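Local coordinates for reticulocyte binding protein (Streptococcus agalactiae COH1, PDB 3FAW) that probably hydrolyses the alpha-1,6-glucosidic links of pullulan and related branched glucans at the bacterial cell surface, at residues A43-L48 with G105-S110; D84-T89 with L93-G98; S149-S154 with N407-M412. All coordinates share one frame; numbering follows the deposited sequence.

Interaction 1. Residues A43-L48 with G105-S110; sequences AQQTDL and GHFNIS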
loop_
_atom_site.group_PDB
_atom_site.type_symbol
_atom_site.label_atom_id
_atom_site.label_comp_id
_atom_site.label_asym_id
_atom_site.label_seq_id
_atom_site.Cartn_x
_atom_site.Cartn_y
_atom_site.Cartn_z
ATOM N N ALA A 43 0.227 37.243 6.538
ATOM C CA ALA A 43 -1.159 37.295 6.987
ATOM C C ALA A 43 -2.024 36.276 6.254
ATOM O O ALA A 43 -1.780 35.963 5.084
ATOM C CB ALA A 43 -1.719 38.693 6.794
ATOM N N GLN A 44 -3.029 35.761 6.960
ATOM C CA GLN A 44 -3.986 34.819 6.389
ATOM C C GLN A 44 -5.410 35.188 6.792
ATOM O O GLN A 44 -5.649 35.602 7.934
ATOM C CB GLN A 44 -3.685 33.387 6.844
ATOM C CG GLN A 44 -2.282 32.882 6.503
ATOM C CD GLN A 44 -1.211 33.354 7.486
ATOM O OE1 GLN A 44 -1.469 33.502 8.681
ATOM N NE2 GLN A 44 0.002 33.583 6.981
ATOM N N GLN A 45 -6.348 35.047 5.855
ATOM C CA GLN A 45 -7.773 35.175 6.163
ATOM C C GLN A 45 -8.350 33.800 6.517
ATOM O O GLN A 45 -8.278 32.860 5.717
ATOM C CB GLN A 45 -8.550 35.798 4.999
ATOM C CG GLN A 45 -10.003 36.140 5.368
ATOM C CD GLN A 45 -10.731 36.955 4.316
ATOM O OE1 GLN A 45 -10.138 37.411 3.339
ATOM N NE2 GLN A 45 -12.034 37.139 4.512
ATOM N N THR A 46 -8.933 33.709 7.715
ATOM C CA THR A 46 -9.392 32.449 8.297
ATOM C C THR A 46 -10.917 32.298 8.295
ATOM O O THR A 46 -11.431 31.183 8.390
ATOM C CB THR A 46 -8.884 32.318 9.745
ATOM O OG1 THR A 46 -9.421 33.386 10.540
ATOM C CG2 THR A 46 -7.354 32.378 9.783
ATOM N N ASP A 47 -11.637 33.415 8.212
ATOM C CA ASP A 47 -13.090 33.391 8.001
ATOM C C ASP A 47 -13.567 34.730 7.415
ATOM O O ASP A 47 -12.750 35.591 7.088
ATOM C CB ASP A 47 -13.843 33.007 9.293
ATOM C CG ASP A 47 -13.732 34.052 10.392
ATOM O OD1 ASP A 47 -13.533 35.247 10.093
ATOM O OD2 ASP A 47 -13.868 33.670 11.571
ATOM N N LEU A 48 -14.879 34.902 7.285
ATOM C CA LEU A 48 -15.432 36.092 6.637
ATOM C C LEU A 48 -15.032 37.395 7.332
ATOM O O LEU A 48 -14.833 38.414 6.667
ATOM C CB LEU A 48 -16.961 35.996 6.526
ATOM C CG LEU A 48 -17.508 34.948 5.546
ATOM C CD1 LEU A 48 -19.040 34.956 5.536
ATOM C CD2 LEU A 48 -16.972 35.167 4.134
ATOM N N GLY A 105 -11.353 40.626 -2.007
ATOM C CA GLY A 105 -10.014 40.204 -1.593
ATOM C C GLY A 105 -9.140 39.954 -2.808
ATOM O O GLY A 105 -9.626 40.044 -3.936
ATOM N N HIS A 106 -7.858 39.640 -2.618
ATOM C CA HIS A 106 -7.224 39.506 -1.307
ATOM C C HIS A 106 -6.924 40.867 -0.700
ATOM O O HIS A 106 -6.837 41.869 -1.410
ATOM C CB HIS A 106 -5.913 38.726 -1.432
ATOM C CG HIS A 106 -6.087 37.325 -1.926
ATOM N ND1 HIS A 106 -5.619 36.902 -3.152
ATOM C CD2 HIS A 106 -6.680 36.248 -1.359
ATOM C CE1 HIS A 106 -5.914 35.625 -3.316
ATOM N NE2 HIS A 106 -6.555 35.204 -2.242
ATOM N N PHE A 107 -6.749 40.890 0.617
ATOM C CA PHE A 107 -6.517 42.135 1.338
ATOM C C PHE A 107 -5.028 42.417 1.550
ATOM O O PHE A 107 -4.217 41.500 1.664
ATOM C CB PHE A 107 -7.300 42.118 2.653
ATOM C CG PHE A 107 -8.786 42.004 2.444
ATOM C CD1 PHE A 107 -9.563 43.138 2.264
ATOM C CD2 PHE A 107 -9.396 40.760 2.367
ATOM C CE1 PHE A 107 -10.924 43.038 2.041
ATOM C CE2 PHE A 107 -10.758 40.656 2.141
ATOM C CZ PHE A 107 -11.521 41.797 1.979
ATOM N N ASN A 108 -4.680 43.700 1.547
ATOM C CA ASN A 108 -3.322 44.139 1.854
ATOM C C ASN A 108 -3.247 44.622 3.297
ATOM O O ASN A 108 -3.958 45.550 3.687
ATOM C CB ASN A 108 -2.883 45.262 0.913
ATOM C CG ASN A 108 -1.408 45.608 1.068
ATOM O OD1 ASN A 108 -0.534 44.867 0.615
ATOM N ND2 ASN A 108 -1.125 46.740 1.710
ATOM N N ILE A 109 -2.391 43.983 4.087
ATOM C CA ILE A 109 -2.139 44.404 5.461
ATOM C C ILE A 109 -0.822 45.171 5.470
ATOM O O ILE A 109 0.162 44.715 4.888
ATOM C CB ILE A 109 -2.055 43.203 6.429
ATOM C CG1 ILE A 109 -3.184 42.194 6.159
ATOM C CG2 ILE A 109 -2.108 43.680 7.872
ATOM C CD1 ILE A 109 -4.576 42.798 6.161
ATOM N N SER A 110 -0.804 46.336 6.114
ATOM C CA SER A 110 0.395 47.175 6.139
ATOM C C SER A 110 0.733 47.688 7.534
ATOM O O SER A 110 -0.149 47.968 8.346
ATOM C CB SER A 110 0.262 48.352 5.167
ATOM O OG SER A 110 -0.808 49.207 5.523
#
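Gln-45 holds CG anti to its amide nitrogen (chi1 -171°) and stays extended beyond it, which carries the carboxamide to the rim of Phe-107, whose ring is swung to the side of its own backbone N (chi1 -61°). OE1 of Gln-45 arrives at the ring edge, close to the ring plane, 3.5 Å from CE2 of Phe-107. Amide and ring are themselves inclined, with 60° between their planes, so this is an oxygen against an aromatic edge and not a stack. The other end of the amide is fixed by backbone carbonyls: Gln-45 NE2 donates to Asp-47 O at 3.1 Å, from above that carbonyl plane, and also to the carbonyl of Phe-100, whose ring meets Phe-107 edge-to-face. One face of the Phe-107 ring carries CA of Gly-105, 3.8 Å above the plane and toward the rim. Further along, Ala-43 CB packs on Ile-109 CG1 at 3.8 Å. No hydrogen bond joins the two segments directly. Strand 114-120 lies between them in sheet order, bonding to Ala-43 and Gln-45 through Arg-119, and the buried side chains meet as core packing in a small N-terminal beta domain, built on a mixed sheet whose first and last strands also pair.

Interaction 2. Residues D84-T89 with L93-G98; sequences DITLDT and LLIIKG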
loop_
_atom_site.group_PDB
_atom_site.type_symbol
_atom_site.label_atom_id
_atom_site.label_comp_id
_atom_site.label_asym_id
_atom_site.label_seq_id
_atom_site.Cartn_x
_atom_site.Cartn_y
_atom_site.Cartn_z
ATOM N N ASP A 84 -11.989 45.595 15.410
ATOM C CA ASP A 84 -11.207 45.404 16.639
ATOM C C ASP A 84 -9.960 44.559 16.330
ATOM O O ASP A 84 -9.863 43.952 15.256
ATOM C CB ASP A 84 -12.062 44.706 17.708
ATOM C CG ASP A 84 -11.523 44.888 19.122
ATOM O OD1 ASP A 84 -10.509 45.599 19.318
ATOM O OD2 ASP A 84 -12.125 44.307 20.045
ATOM N N ILE A 85 -9.007 44.540 17.262
ATOM C CA ILE A 85 -7.852 43.639 17.181
ATOM C C ILE A 85 -7.597 42.933 18.514
ATOM O O ILE A 85 -7.970 43.432 19.578
ATOM C CB ILE A 85 -6.559 44.371 16.726
ATOM C CG1 ILE A 85 -6.086 45.384 17.776
ATOM C CG2 ILE A 85 -6.782 45.059 15.389
ATOM C CD1 ILE A 85 -4.779 46.053 17.411
ATOM N N THR A 86 -6.962 41.766 18.437
ATOM C CA THR A 86 -6.577 40.987 19.616
ATOM C C THR A 86 -5.111 40.591 19.468
ATOM O O THR A 86 -4.708 40.103 18.418
ATOM C CB THR A 86 -7.450 39.713 19.769
ATOM O OG1 THR A 86 -8.810 40.089 20.017
ATOM C CG2 THR A 86 -6.959 38.840 20.922
ATOM N N LEU A 87 -4.324 40.822 20.517
ATOM C CA LEU A 87 -2.895 40.504 20.520
ATOM C C LEU A 87 -2.637 39.139 21.152
ATOM O O LEU A 87 -3.024 38.893 22.296
ATOM C CB LEU A 87 -2.097 41.576 21.281
ATOM C CG LEU A 87 -1.779 42.886 20.555
ATOM C CD1 LEU A 87 -3.048 43.629 20.156
ATOM C CD2 LEU A 87 -0.891 43.773 21.423
ATOM N N ASP A 88 -1.992 38.253 20.397
ATOM C CA ASP A 88 -1.443 37.012 20.948
ATOM C C ASP A 88 0.080 37.162 21.030
ATOM O O ASP A 88 0.791 36.926 20.048
ATOM C CB ASP A 88 -1.838 35.812 20.080
ATOM C CG ASP A 88 -1.512 34.475 20.734
ATOM O OD1 ASP A 88 -0.638 34.425 21.630
ATOM O OD2 ASP A 88 -2.129 33.464 20.340
ATOM N N THR A 89 0.569 37.575 22.199
ATOM C CA THR A 89 1.999 37.853 22.390
ATOM C C THR A 89 2.860 36.586 22.392
ATOM O O THR A 89 4.045 36.641 22.056
ATOM C CB THR A 89 2.269 38.654 23.688
ATOM O OG1 THR A 89 1.820 37.913 24.829
ATOM C CG2 THR A 89 1.560 40.001 23.645
ATOM N N LEU A 93 1.244 36.885 16.972
ATOM C CA LEU A 93 0.261 37.106 15.922
ATOM C C LEU A 93 -0.835 38.048 16.398
ATOM O O LEU A 93 -1.208 38.056 17.576
ATOM C CB LEU A 93 -0.318 35.779 15.406
ATOM C CG LEU A 93 -1.116 34.869 16.338
ATOM C CD1 LEU A 93 -2.517 35.397 16.538
ATOM C CD2 LEU A 93 -1.173 33.456 15.767
ATOM N N LEU A 94 -1.330 38.849 15.460
ATOM C CA LEU A 94 -2.377 39.824 15.711
ATOM C C LEU A 94 -3.629 39.388 14.958
ATOM O O LEU A 94 -3.603 39.239 13.737
ATOM C CB LEU A 94 -1.910 41.194 15.220
ATOM C CG LEU A 94 -2.830 42.396 15.428
ATOM C CD1 LEU A 94 -2.941 42.730 16.908
ATOM C CD2 LEU A 94 -2.305 43.582 14.640
ATOM N N ILE A 95 -4.723 39.175 15.685
ATOM C CA ILE A 95 -5.998 38.808 15.064
ATOM C C ILE A 95 -6.786 40.090 14.771
ATOM O O ILE A 95 -7.093 40.859 15.681
ATOM C CB ILE A 95 -6.824 37.842 15.943
ATOM C CG1 ILE A 95 -5.991 36.609 16.316
ATOM C CG2 ILE A 95 -8.091 37.407 15.221
ATOM C CD1 ILE A 95 -5.173 36.781 17.581
ATOM N N ILE A 96 -7.090 40.310 13.492
ATOM C CA ILE A 96 -7.713 41.542 13.013
ATOM C C ILE A 96 -9.158 41.257 12.610
ATOM O O ILE A 96 -9.407 40.368 11.791
ATOM C CB ILE A 96 -6.954 42.107 11.781
ATOM C CG1 ILE A 96 -5.448 42.211 12.063
ATOM C CG2 ILE A 96 -7.513 43.467 11.388
ATOM C CD1 ILE A 96 -4.594 42.388 10.816
ATOM N N LYS A 97 -10.097 42.018 13.180
ATOM C CA LYS A 97 -11.531 41.845 12.928
ATOM C C LYS A 97 -12.104 42.972 12.071
ATOM O O LYS A 97 -11.700 44.133 12.192
ATOM C CB LYS A 97 -12.312 41.788 14.247
ATOM C CG LYS A 97 -11.923 40.639 15.165
ATOM C CD LYS A 97 -12.727 40.686 16.455
ATOM C CE LYS A 97 -12.125 39.798 17.531
ATOM N NZ LYS A 97 -12.263 38.346 17.207
ATOM N N GLY A 98 -13.073 42.613 11.230
ATOM C CA GLY A 98 -13.733 43.552 10.324
ATOM C C GLY A 98 -14.564 42.797 9.301
ATOM O O GLY A 98 -14.712 41.587 9.403
#
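The peptide groups of Thr-86 and Ile-95 meet edge on: Thr-86 N donates to Ile-95 O at 2.9 Å, and Ile-95 N returns the bond to Thr-86 O at 2.9 Å. The two faces of the Thr-86 carbonyl are lined by methyl groups, with Ile-95 CD1 3.5 Å from Thr-86 O on one face and Leu-94 CD1 3.5 Å from Thr-86 O on the other. Further back along strand 79-88, the carboxylate of Asp-84 takes the N-H of Ile-85 on OD1 from above its plane, and the same oxygen forms a salt bridge with Lys-63. On the side of the hairpin that carries Ile-85 and Leu-87, Leu-94 sets CG anti to its own N (chi1 -178°), bringing CD1 over to both: it lies 3.8 Å from Ile-85 CD1 and a tight 3.4 Å from Leu-87 CD1, the two leucines running side by side. The opposite side is more open, and there Leu-93 CD1 reaches Asp-88 CB at 3.6 Å. These two antiparallel strands, 79-88 and 93-98, form a beta hairpin. Strand 50-55 continues the sheet beyond 93-98, bonding to Leu-94 and Ile-96, while Ile-66 of helix 64-69 packs on Ile-85 and Leu-94.

Interaction 3. Residues S149-S154 with N407-M412; sequences SLWSPS and NYYHFM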
loop_
_atom_site.group_PDB
_atom_site.type_symbol
_atom_site.label_atom_id
_atom_site.label_comp_id
_atom_site.label_asym_id
_atom_site.label_seq_id
_atom_site.Cartn_x
_atom_site.Cartn_y
_atom_site.Cartn_z
ATOM N N SER A 149 -14.950 19.235 -15.908
ATOM C CA SER A 149 -14.940 20.034 -14.680
ATOM C C SER A 149 -13.576 19.941 -14.003
ATOM O O SER A 149 -13.025 18.847 -13.872
ATOM C CB SER A 149 -16.026 19.554 -13.714
ATOM O OG SER A 149 -17.295 20.085 -14.062
ATOM N N LEU A 150 -13.044 21.090 -13.585
ATOM C CA LEU A 150 -11.775 21.173 -12.848
ATOM C C LEU A 150 -11.907 22.172 -11.694
ATOM O O LEU A 150 -12.291 23.324 -11.908
ATOM C CB LEU A 150 -10.638 21.625 -13.771
ATOM C CG LEU A 150 -9.251 21.714 -13.113
ATOM C CD1 LEU A 150 -8.650 20.318 -12.942
ATOM C CD2 LEU A 150 -8.315 22.615 -13.902
ATOM N N TRP A 151 -11.577 21.732 -10.481
ATOM C CA TRP A 151 -11.627 22.596 -9.297
ATOM C C TRP A 151 -10.317 23.380 -9.164
ATOM O O TRP A 151 -9.241 22.787 -9.097
ATOM C CB TRP A 151 -11.887 21.753 -8.041
ATOM C CG TRP A 151 -12.030 22.543 -6.775
ATOM C CD1 TRP A 151 -13.167 23.124 -6.292
ATOM C CD2 TRP A 151 -10.999 22.824 -5.820
ATOM N NE1 TRP A 151 -12.904 23.755 -5.098
ATOM C CE2 TRP A 151 -11.581 23.589 -4.788
ATOM C CE3 TRP A 151 -9.636 22.511 -5.743
ATOM C CZ2 TRP A 151 -10.847 24.043 -3.684
ATOM C CZ3 TRP A 151 -8.907 22.960 -4.648
ATOM C CH2 TRP A 151 -9.515 23.719 -3.632
ATOM N N SER A 152 -10.411 24.709 -9.135
ATOM C CA SER A 152 -9.222 25.573 -9.038
ATOM C C SER A 152 -9.613 27.024 -8.710
ATOM O O SER A 152 -9.570 27.895 -9.575
ATOM C CB SER A 152 -8.413 25.519 -10.343
ATOM O OG SER A 152 -7.185 26.214 -10.219
ATOM N N PRO A 153 -9.972 27.289 -7.441
ATOM C CA PRO A 153 -10.639 28.544 -7.100
ATOM C C PRO A 153 -9.791 29.819 -7.230
ATOM O O PRO A 153 -10.369 30.893 -7.364
ATOM C CB PRO A 153 -11.078 28.321 -5.645
ATOM C CG PRO A 153 -10.134 27.318 -5.113
ATOM C CD PRO A 153 -9.757 26.437 -6.258
ATOM N N SER A 154 -8.458 29.708 -7.206
ATOM C CA SER A 154 -7.580 30.883 -7.266
ATOM C C SER A 154 -7.127 31.240 -8.686
ATOM O O SER A 154 -6.397 32.216 -8.878
ATOM C CB SER A 154 -6.350 30.684 -6.371
ATOM O OG SER A 154 -5.496 29.673 -6.883
ATOM N N ASN A 407 -1.041 26.178 -2.077
ATOM C CA ASN A 407 -1.373 26.291 -0.661
ATOM C C ASN A 407 -2.744 25.683 -0.342
ATOM O O ASN A 407 -3.619 26.364 0.190
ATOM C CB ASN A 407 -1.340 27.763 -0.222
ATOM C CG ASN A 407 -0.136 28.510 -0.763
ATOM O OD1 ASN A 407 0.989 28.321 -0.302
ATOM N ND2 ASN A 407 -0.369 29.371 -1.742
ATOM N N TYR A 408 -2.942 24.412 -0.682
ATOM C CA TYR A 408 -4.186 23.732 -0.306
ATOM C C TYR A 408 -4.100 22.201 -0.210
ATOM O O TYR A 408 -4.373 21.627 0.846
ATOM C CB TYR A 408 -5.346 24.096 -1.251
ATOM C CG TYR A 408 -6.578 23.319 -0.862
ATOM C CD1 TYR A 408 -7.426 23.789 0.133
ATOM C CD2 TYR A 408 -6.847 22.074 -1.430
ATOM C CE1 TYR A 408 -8.525 23.065 0.529
ATOM C CE2 TYR A 408 -7.937 21.339 -1.039
ATOM C CZ TYR A 408 -8.779 21.834 -0.056
ATOM O OH TYR A 408 -9.873 21.105 0.343
ATOM N N TYR A 409 -3.771 21.554 -1.323
ATOM C CA TYR A 409 -3.903 20.093 -1.452
ATOM C C TYR A 409 -3.005 19.310 -0.499
ATOM O O TYR A 409 -3.385 18.247 -0.003
ATOM C CB TYR A 409 -3.601 19.643 -2.887
ATOM C CG TYR A 409 -4.779 19.706 -3.838
ATOM C CD1 TYR A 409 -5.871 18.856 -3.681
ATOM C CD2 TYR A 409 -4.783 20.588 -4.919
ATOM C CE1 TYR A 409 -6.945 18.894 -4.557
ATOM C CE2 TYR A 409 -5.853 20.633 -5.802
ATOM C CZ TYR A 409 -6.928 19.782 -5.616
ATOM O OH TYR A 409 -7.987 19.814 -6.491
ATOM N N HIS A 410 -1.807 19.831 -0.257
ATOM C CA HIS A 410 -0.839 19.134 0.580
ATOM C C HIS A 410 -0.956 19.565 2.040
ATOM O O HIS A 410 -1.469 20.649 2.339
ATOM C CB HIS A 410 0.583 19.388 0.075
ATOM C CG HIS A 410 0.779 19.056 -1.373
ATOM N ND1 HIS A 410 1.005 20.018 -2.335
ATOM C CD2 HIS A 410 0.776 17.867 -2.022
ATOM C CE1 HIS A 410 1.137 19.434 -3.513
ATOM N NE2 HIS A 410 1.004 18.130 -3.351
ATOM N N PHE A 411 -0.491 18.705 2.942
ATOM C CA PHE A 411 -0.232 19.116 4.319
ATOM C C PHE A 411 0.800 20.241 4.256
ATOM O O PHE A 411 1.712 20.202 3.429
ATOM C CB PHE A 411 0.307 17.969 5.173
ATOM C CG PHE A 411 -0.734 16.974 5.615
ATOM C CD1 PHE A 411 -1.916 17.389 6.219
ATOM C CD2 PHE A 411 -0.509 15.606 5.464
ATOM C CE1 PHE A 411 -2.865 16.467 6.641
ATOM C CE2 PHE A 411 -1.458 14.674 5.886
ATOM C CZ PHE A 411 -2.636 15.107 6.478
ATOM N N MET A 412 0.642 21.241 5.117
ATOM C CA MET A 412 1.403 22.478 4.999
ATOM C C MET A 412 2.132 22.878 6.275
ATOM O O MET A 412 1.717 22.536 7.385
ATOM C CB MET A 412 0.469 23.618 4.589
ATOM C CG MET A 412 0.201 23.710 3.094
ATOM S SD MET A 412 -1.013 24.993 2.720
ATOM C CE MET A 412 -2.491 24.249 3.410
HETATM O O HOH W 1 -8.244 20.233 -9.307
#
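An aromatic cluster of Trp-151, Tyr-408 and Tyr-409 lies buried where the carbohydrate-binding module 48 region meets the alpha-amylase-type catalytic domain. With CG anti to its backbone N (chi1 -177°), the indole reaches across the boundary and presents the edge of its six-membered ring to both tyrosines. CH2 of Trp-151 sits over the centre of the Tyr-408 ring and 3.8 Å from its CD2; this edge-to-face pair has centroids 5.0 Å apart and planes inclined at 53°. Against Tyr-409 the indole makes an offset T-shaped pair, nearer perpendicular at 79°, and Tyr-409 OH closes to 3.2 Å from Trp-151 CE3. Trp-151 ends strand 146-151 of the module's beta-sandwich, whereas both tyrosines belong to a loop of the TIM-barrel domain between helix 399-402 and strand 420-421. A water ties the two sides together, donating to Trp-151 O at 2.7 Å and hydrogen-bonded to Tyr-409 OH at 2.9 Å. Within its own segment, Pro-153 lays CD over the centre of one indole face, 3.5 Å above the plane. Two helices hold the polar ends: Trp-151 NE1 bonds to Tyr-129 O and Tyr-408 OH to Asp-126, both of helix 122-129, while Tyr-408 OH also meets the backbone N of Met-433 in helix 432-449.

From the N terminus, 56 residues separate 43-48 from 105-110, so interaction 1 closes a long loop. The hairpin of interaction 2 is nested inside that loop and closes a connection of four residues, 89-92. The two contacts share the same mixed sheet and touch through Ile-109 CG2 and Ile-96 CD1, 4.1 Å apart. Interaction 3 follows in series and spans 252 residues, joining the carbohydrate-binding module to the catalytic barrel. Its centre lies about 18 Å from that of interaction 1, without direct contact. Helix 122-129 bridges the two, with Phe-124 touched by Gln-45 and Lys-125 by Tyr-408.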